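Local coordinates for protein metallophosphoesterase (Sphaerobacter thermophilus, PDB 3RQZ) that binds two zinc ions and probably acts as a phosphatase of the calcineurin-like metallophosphoesterase superfamily, at residues D112-E126 with L136-H150. Sequence-based numbering, arbitrary orientation.
Sequences DWTVVHGSPRHPIWE and LNFPAFDTPLCFVGH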
loop_
_atom_site.group_PDB
_atom_site.type_symbol
_atom_site.label_atom_id
_atom_site.label_comp_id
_atom_site.label_asym_id
_atom_site.label_seq_id
_atom_site.Cartn_x
_atom_site.Cartn_y
_atom_site.Cartn_z
ATOM N N ASP A 112 -6.307 -12.506 14.365
ATOM C CA ASP A 112 -6.673 -13.162 13.097
ATOM C C ASP A 112 -5.978 -12.613 11.845
ATOM O O ASP A 112 -6.322 -13.005 10.727
ATOM C CB ASP A 112 -8.186 -13.122 12.911
ATOM C CG ASP A 112 -8.909 -14.081 13.826
ATOM O OD1 ASP A 112 -8.254 -14.988 14.413
ATOM O OD2 ASP A 112 -10.147 -13.923 13.958
ATOM N N TRP A 113 -5.004 -11.718 11.998
ATOM C CA TRP A 113 -4.362 -11.185 10.785
ATOM C C TRP A 113 -2.855 -11.072 10.804
ATOM O O TRP A 113 -2.264 -10.855 11.831
ATOM C CB TRP A 113 -4.982 -9.847 10.346
ATOM C CG TRP A 113 -5.198 -8.881 11.453
ATOM C CD1 TRP A 113 -4.294 -7.990 11.956
ATOM C CD2 TRP A 113 -6.420 -8.691 12.196
ATOM N NE1 TRP A 113 -4.877 -7.254 12.986
ATOM C CE2 TRP A 113 -6.181 -7.664 13.143
ATOM C CE3 TRP A 113 -7.681 -9.301 12.161
ATOM C CZ2 TRP A 113 -7.166 -7.225 14.050
ATOM C CZ3 TRP A 113 -8.669 -8.864 13.060
ATOM C CH2 TRP A 113 -8.399 -7.828 13.989
ATOM N N THR A 114 -2.260 -11.236 9.621
ATOM C CA THR A 114 -0.851 -11.029 9.397
ATOM C C THR A 114 -0.811 -9.940 8.347
ATOM O O THR A 114 -1.663 -9.937 7.418
ATOM C CB THR A 114 -0.180 -12.319 8.863
ATOM O OG1 THR A 114 -0.295 -13.352 9.859
ATOM C CG2 THR A 114 1.297 -12.060 8.521
ATOM N N VAL A 115 0.133 -8.993 8.493
ATOM C CA VAL A 115 0.233 -7.870 7.548
ATOM C C VAL A 115 1.700 -7.686 7.128
ATOM O O VAL A 115 2.598 -7.603 7.996
ATOM C CB VAL A 115 -0.271 -6.546 8.177
ATOM C CG1 VAL A 115 -0.100 -5.367 7.125
ATOM C CG2 VAL A 115 -1.733 -6.685 8.661
ATOM N N VAL A 116 1.934 -7.678 5.814
ATOM C CA VAL A 116 3.251 -7.484 5.209
ATOM C C VAL A 116 3.072 -6.622 3.951
ATOM O O VAL A 116 1.963 -6.446 3.424
ATOM C CB VAL A 116 3.920 -8.831 4.769
ATOM C CG1 VAL A 116 4.331 -9.688 6.003
ATOM C CG2 VAL A 116 2.957 -9.650 3.840
ATOM N N HIS A 117 4.174 -6.074 3.463
ATOM C CA HIS A 117 4.101 -5.293 2.266
ATOM C C HIS A 117 3.963 -6.181 1.029
ATOM O O HIS A 117 3.200 -5.877 0.120
ATOM C CB HIS A 117 5.371 -4.448 2.123
ATOM C CG HIS A 117 5.374 -3.622 0.879
ATOM N ND1 HIS A 117 4.493 -2.580 0.698
ATOM C CD2 HIS A 117 6.126 -3.691 -0.250
ATOM C CE1 HIS A 117 4.701 -2.039 -0.494
ATOM N NE2 HIS A 117 5.692 -2.691 -1.085
ATOM N N GLY A 118 4.754 -7.237 0.975
ATOM C CA GLY A 118 4.858 -8.057 -0.239
ATOM C C GLY A 118 4.238 -9.428 -0.030
ATOM O O GLY A 118 3.131 -9.705 -0.494
ATOM N N SER A 119 4.926 -10.303 0.688
ATOM C CA SER A 119 4.365 -11.616 0.901
ATOM C C SER A 119 4.816 -12.186 2.239
ATOM O O SER A 119 5.860 -11.773 2.772
ATOM C CB SER A 119 4.766 -12.561 -0.236
ATOM O OG SER A 119 6.004 -13.168 0.084
ATOM N N PRO A 120 4.044 -13.129 2.812
ATOM C CA PRO A 120 4.559 -13.641 4.091
ATOM C C PRO A 120 5.832 -14.498 3.971
ATOM O O PRO A 120 6.563 -14.668 4.973
ATOM C CB PRO A 120 3.362 -14.413 4.678
ATOM C CG PRO A 120 2.442 -14.633 3.557
ATOM C CD PRO A 120 2.624 -13.483 2.618
ATOM N N ARG A 121 6.151 -15.000 2.773
ATOM C CA ARG A 121 7.471 -15.621 2.574
ATOM C C ARG A 121 8.595 -14.599 2.566
ATOM O O ARG A 121 9.668 -14.826 3.165
ATOM C CB ARG A 121 7.555 -16.426 1.263
ATOM C CG ARG A 121 6.658 -17.617 1.191
ATOM C CD ARG A 121 7.196 -18.616 0.186
ATOM N NE ARG A 121 7.219 -18.037 -1.153
ATOM C CZ ARG A 121 7.594 -18.704 -2.231
ATOM N NH1 ARG A 121 7.604 -18.097 -3.412
ATOM N NH2 ARG A 121 7.946 -19.981 -2.122
ATOM N N HIS A 122 8.364 -13.492 1.853
ATOM C CA HIS A 122 9.367 -12.439 1.666
ATOM C C HIS A 122 8.734 -11.080 1.849
ATOM O O HIS A 122 8.362 -10.441 0.871
ATOM C CB HIS A 122 9.978 -12.566 0.260
ATOM C CG HIS A 122 10.504 -13.937 -0.025
ATOM N ND1 HIS A 122 11.656 -14.415 0.553
ATOM C CD2 HIS A 122 10.023 -14.945 -0.799
ATOM C CE1 HIS A 122 11.880 -15.650 0.132
ATOM N NE2 HIS A 122 10.904 -15.995 -0.689
ATOM N N PRO A 123 8.615 -10.627 3.112
ATOM C CA PRO A 123 7.778 -9.490 3.475
ATOM C C PRO A 123 7.953 -8.229 2.632
ATOM O O PRO A 123 6.954 -7.587 2.269
ATOM C CB PRO A 123 8.154 -9.241 4.945
ATOM C CG PRO A 123 8.522 -10.559 5.460
ATOM C CD PRO A 123 9.074 -11.357 4.313
ATOM N N ILE A 124 9.199 -7.865 2.332
ATOM C CA ILE A 124 9.485 -6.589 1.651
ATOM C C ILE A 124 9.347 -6.711 0.136
ATOM O O ILE A 124 9.048 -5.735 -0.566
ATOM C CB ILE A 124 10.956 -6.116 1.977
ATOM C CG1 ILE A 124 11.108 -5.825 3.467
ATOM C CG2 ILE A 124 11.347 -4.894 1.206
ATOM C CD1 ILE A 124 9.877 -5.252 4.058
ATOM N N TRP A 125 9.579 -7.910 -0.369
ATOM C CA TRP A 125 9.989 -8.036 -1.775
ATOM C C TRP A 125 9.064 -8.766 -2.723
ATOM O O TRP A 125 9.013 -8.424 -3.922
ATOM C CB TRP A 125 11.337 -8.747 -1.822
ATOM C CG TRP A 125 12.418 -8.041 -1.139
ATOM C CD1 TRP A 125 13.079 -8.454 -0.010
ATOM C CD2 TRP A 125 13.031 -6.798 -1.537
ATOM N NE1 TRP A 125 14.062 -7.536 0.322
ATOM C CE2 TRP A 125 14.064 -6.523 -0.606
ATOM C CE3 TRP A 125 12.818 -5.906 -2.603
ATOM C CZ2 TRP A 125 14.879 -5.381 -0.694
ATOM C CZ3 TRP A 125 13.624 -4.772 -2.689
ATOM C CH2 TRP A 125 14.647 -4.522 -1.731
ATOM N N GLU A 126 8.358 -9.780 -2.236
ATOM C CA GLU A 126 7.691 -10.719 -3.170
ATOM C C GLU A 126 6.305 -10.228 -3.565
ATOM O O GLU A 126 5.522 -9.858 -2.707
ATOM C CB GLU A 126 7.594 -12.128 -2.565
ATOM C CG GLU A 126 6.904 -13.179 -3.478
ATOM C CD GLU A 126 6.989 -14.597 -2.928
ATOM O OE1 GLU A 126 6.473 -14.877 -1.827
ATOM O OE2 GLU A 126 7.582 -15.453 -3.621
ATOM N N LEU A 136 1.966 -20.854 -2.527
ATOM C CA LEU A 136 3.219 -20.985 -1.785
ATOM C C LEU A 136 3.204 -20.147 -0.493
ATOM O O LEU A 136 4.018 -20.354 0.407
ATOM C CB LEU A 136 4.411 -20.618 -2.701
ATOM C CG LEU A 136 4.720 -21.602 -3.851
ATOM C CD1 LEU A 136 5.482 -20.933 -5.010
ATOM C CD2 LEU A 136 5.455 -22.882 -3.385
ATOM N N ASN A 137 2.264 -19.209 -0.402
ATOM C CA ASN A 137 2.234 -18.240 0.701
ATOM C C ASN A 137 1.262 -18.542 1.824
ATOM O O ASN A 137 1.455 -18.078 2.960
ATOM C CB ASN A 137 2.064 -16.809 0.164
ATOM C CG ASN A 137 3.386 -16.157 -0.127
ATOM O OD1 ASN A 137 4.094 -15.764 0.795
ATOM N ND2 ASN A 137 3.738 -16.032 -1.406
ATOM N N PHE A 138 0.246 -19.341 1.527
ATOM C CA PHE A 138 -0.701 -19.790 2.559
ATOM C C PHE A 138 -0.068 -20.571 3.708
ATOM O O PHE A 138 -0.420 -20.326 4.851
ATOM C CB PHE A 138 -1.907 -20.518 1.952
ATOM C CG PHE A 138 -2.978 -19.577 1.462
ATOM C CD1 PHE A 138 -3.858 -18.977 2.367
ATOM C CD2 PHE A 138 -3.106 -19.277 0.090
ATOM C CE1 PHE A 138 -4.845 -18.069 1.927
ATOM C CE2 PHE A 138 -4.098 -18.391 -0.344
ATOM C CZ PHE A 138 -4.976 -17.792 0.579
ATOM N N PRO A 139 0.909 -21.463 3.423
ATOM C CA PRO A 139 1.649 -22.094 4.536
ATOM C C PRO A 139 2.576 -21.142 5.300
ATOM O O PRO A 139 2.995 -21.472 6.421
ATOM C CB PRO A 139 2.474 -23.200 3.848
ATOM C CG PRO A 139 1.823 -23.409 2.486
ATOM C CD PRO A 139 1.299 -22.025 2.116
ATOM N N ALA A 140 2.873 -19.982 4.711
ATOM C CA ALA A 140 3.802 -18.997 5.288
ATOM C C ALA A 140 3.189 -18.032 6.339
ATOM O O ALA A 140 3.898 -17.225 6.936
ATOM C CB ALA A 140 4.531 -18.200 4.167
ATOM N N PHE A 141 1.876 -18.099 6.550
ATOM C CA PHE A 141 1.252 -17.395 7.660
ATOM C C PHE A 141 0.262 -18.341 8.314
ATOM O O PHE A 141 -0.221 -19.268 7.661
ATOM C CB PHE A 141 0.608 -16.060 7.233
ATOM C CG PHE A 141 -0.632 -16.205 6.382
ATOM C CD1 PHE A 141 -0.537 -16.451 5.011
ATOM C CD2 PHE A 141 -1.899 -16.086 6.965
ATOM C CE1 PHE A 141 -1.701 -16.556 4.205
ATOM C CE2 PHE A 141 -3.066 -16.196 6.189
ATOM C CZ PHE A 141 -2.972 -16.446 4.798
ATOM N N ASP A 142 -0.030 -18.113 9.590
ATOM C CA ASP A 142 -0.815 -19.047 10.388
ATOM C C ASP A 142 -2.059 -18.372 11.013
ATOM O O ASP A 142 -2.591 -18.821 12.013
ATOM C CB ASP A 142 0.087 -19.687 11.458
ATOM C CG ASP A 142 0.792 -18.647 12.349
ATOM O OD1 ASP A 142 0.508 -17.436 12.240
ATOM O OD2 ASP A 142 1.643 -19.043 13.183
ATOM N N THR A 143 -2.505 -17.276 10.416
ATOM C CA THR A 143 -3.709 -16.611 10.866
ATOM C C THR A 143 -4.778 -16.828 9.774
ATOM O O THR A 143 -4.446 -17.202 8.661
ATOM C CB THR A 143 -3.459 -15.110 11.033
ATOM O OG1 THR A 143 -2.811 -14.606 9.853
ATOM C CG2 THR A 143 -2.563 -14.850 12.238
ATOM N N PRO A 144 -6.056 -16.587 10.094
ATOM C CA PRO A 144 -7.081 -16.663 9.062
ATOM C C PRO A 144 -6.810 -15.720 7.893
ATOM O O PRO A 144 -7.069 -16.086 6.755
ATOM C CB PRO A 144 -8.347 -16.239 9.812
ATOM C CG PRO A 144 -8.069 -16.601 11.225
ATOM C CD PRO A 144 -6.636 -16.257 11.407
ATOM N N LEU A 145 -6.245 -14.535 8.143
ATOM C CA LEU A 145 -6.127 -13.531 7.067
ATOM C C LEU A 145 -4.692 -13.033 6.924
ATOM O O LEU A 145 -3.991 -12.919 7.932
ATOM C CB LEU A 145 -7.054 -12.344 7.366
ATOM C CG LEU A 145 -8.554 -12.554 7.596
ATOM C CD1 LEU A 145 -9.135 -11.201 7.947
ATOM C CD2 LEU A 145 -9.267 -13.156 6.371
ATOM N N CYS A 146 -4.251 -12.801 5.680
ATOM C CA CYS A 146 -2.995 -12.060 5.391
ATOM C C CYS A 146 -3.254 -10.899 4.435
ATOM O O CYS A 146 -3.821 -11.094 3.334
ATOM C CB CYS A 146 -1.920 -12.971 4.786
ATOM S SG CYS A 146 -0.268 -12.167 4.698
ATOM N N PHE A 147 -2.872 -9.699 4.864
ATOM C CA PHE A 147 -3.004 -8.489 4.059
ATOM C C PHE A 147 -1.669 -8.151 3.452
ATOM O O PHE A 147 -0.642 -8.129 4.155
ATOM C CB PHE A 147 -3.521 -7.301 4.902
ATOM C CG PHE A 147 -4.936 -7.490 5.375
ATOM C CD1 PHE A 147 -6.006 -7.216 4.511
ATOM C CD2 PHE A 147 -5.205 -8.034 6.638
ATOM C CE1 PHE A 147 -7.337 -7.411 4.938
ATOM C CE2 PHE A 147 -6.521 -8.219 7.080
ATOM C CZ PHE A 147 -7.591 -7.916 6.235
ATOM N N VAL A 148 -1.689 -7.892 2.151
ATOM C CA VAL A 148 -0.474 -7.603 1.390
ATOM C C VAL A 148 -0.687 -6.412 0.449
ATOM O O VAL A 148 -1.827 -6.086 0.129
ATOM C CB VAL A 148 -0.014 -8.844 0.563
ATOM C CG1 VAL A 148 0.153 -10.085 1.442
ATOM C CG2 VAL A 148 -0.996 -9.156 -0.604
ATOM N N GLY A 149 0.401 -5.766 0.008
ATOM C CA GLY A 149 0.332 -4.680 -0.992
ATOM C C GLY A 149 1.261 -4.974 -2.162
ATOM O O GLY A 149 1.235 -6.102 -2.717
ATOM N N HIS A 150 2.031 -3.949 -2.556
ATOM C CA HIS A 150 3.222 -4.091 -3.436
ATOM C C HIS A 150 2.881 -4.218 -4.938
ATOM O O HIS A 150 3.587 -3.680 -5.794
ATOM C CB HIS A 150 4.072 -5.285 -2.925
ATOM C CG HIS A 150 5.473 -5.372 -3.455
ATOM N ND1 HIS A 150 6.221 -4.282 -3.850
ATOM C CD2 HIS A 150 6.282 -6.451 -3.597
ATOM C CE1 HIS A 150 7.419 -4.692 -4.238
ATOM N NE2 HIS A 150 7.486 -6.002 -4.076
HETATM O O HOH W 1 1.403 -15.393 10.581
HETATM O O HOH W 2 2.020 -8.815 -2.986
#
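Strands 113-116 and 145-147 pair in parallel through T114 and F147: L145 N donates to D112 O, T114 N to L145 O, F147 N to T114 O and V116 N to F147 O. Past the strands the regular pattern breaks, and G149 N bonds H117 O from above its carbonyl plane. L145 O takes a second donor, T143 OG1 (2.8 Å), on the face of its carbonyl plane opposite T114 N. T114 OG1 lies 2.8 Å from T143 OG1 and shares a water with D142 OD1.

W113 CB meets the F147 ring at its edge, CE2 4.0 Å away; on the opposite face V116 CG2 lies beside V148 CG1 at 3.7 Å, and P120 CD packs on C146 SG. Strand 113-116, helix 131-137 and strand 145-147 form a beta-alpha-beta unit of the calcineurin-like fold; the loops after the strands bring H150 to the zinc and H117 beside the zinc ligands D11 and D37.

H150 CB lies over the H117 ring face, 3.9 Å from the centroid, the ring planes 48° apart. H150 NE2 donates in its own ring plane to W125 O (2.9 Å), though from above the plane of that carbonyl, while H117 ND1 bonds L35 O.

N137 uses both amide atoms: OD1 accepts R121 N nearly straight on the carbonyl, and ND2, which also bonds I133 O, reaches E126 OE1 (3.0 Å) from above the carboxylate plane. S119 OG donates to the same oxygen. R121, its chain bent at chi3 (-63°), brings NH1 to the syn side of E126 OE2 (2.7 Å), with NE in a weak second bond to OE1, while L136 CB covers one guanidinium face. With an alanine here the E126 carboxylate would probably lose its cationic mate, and L136 CB the guanidinium face it rests on.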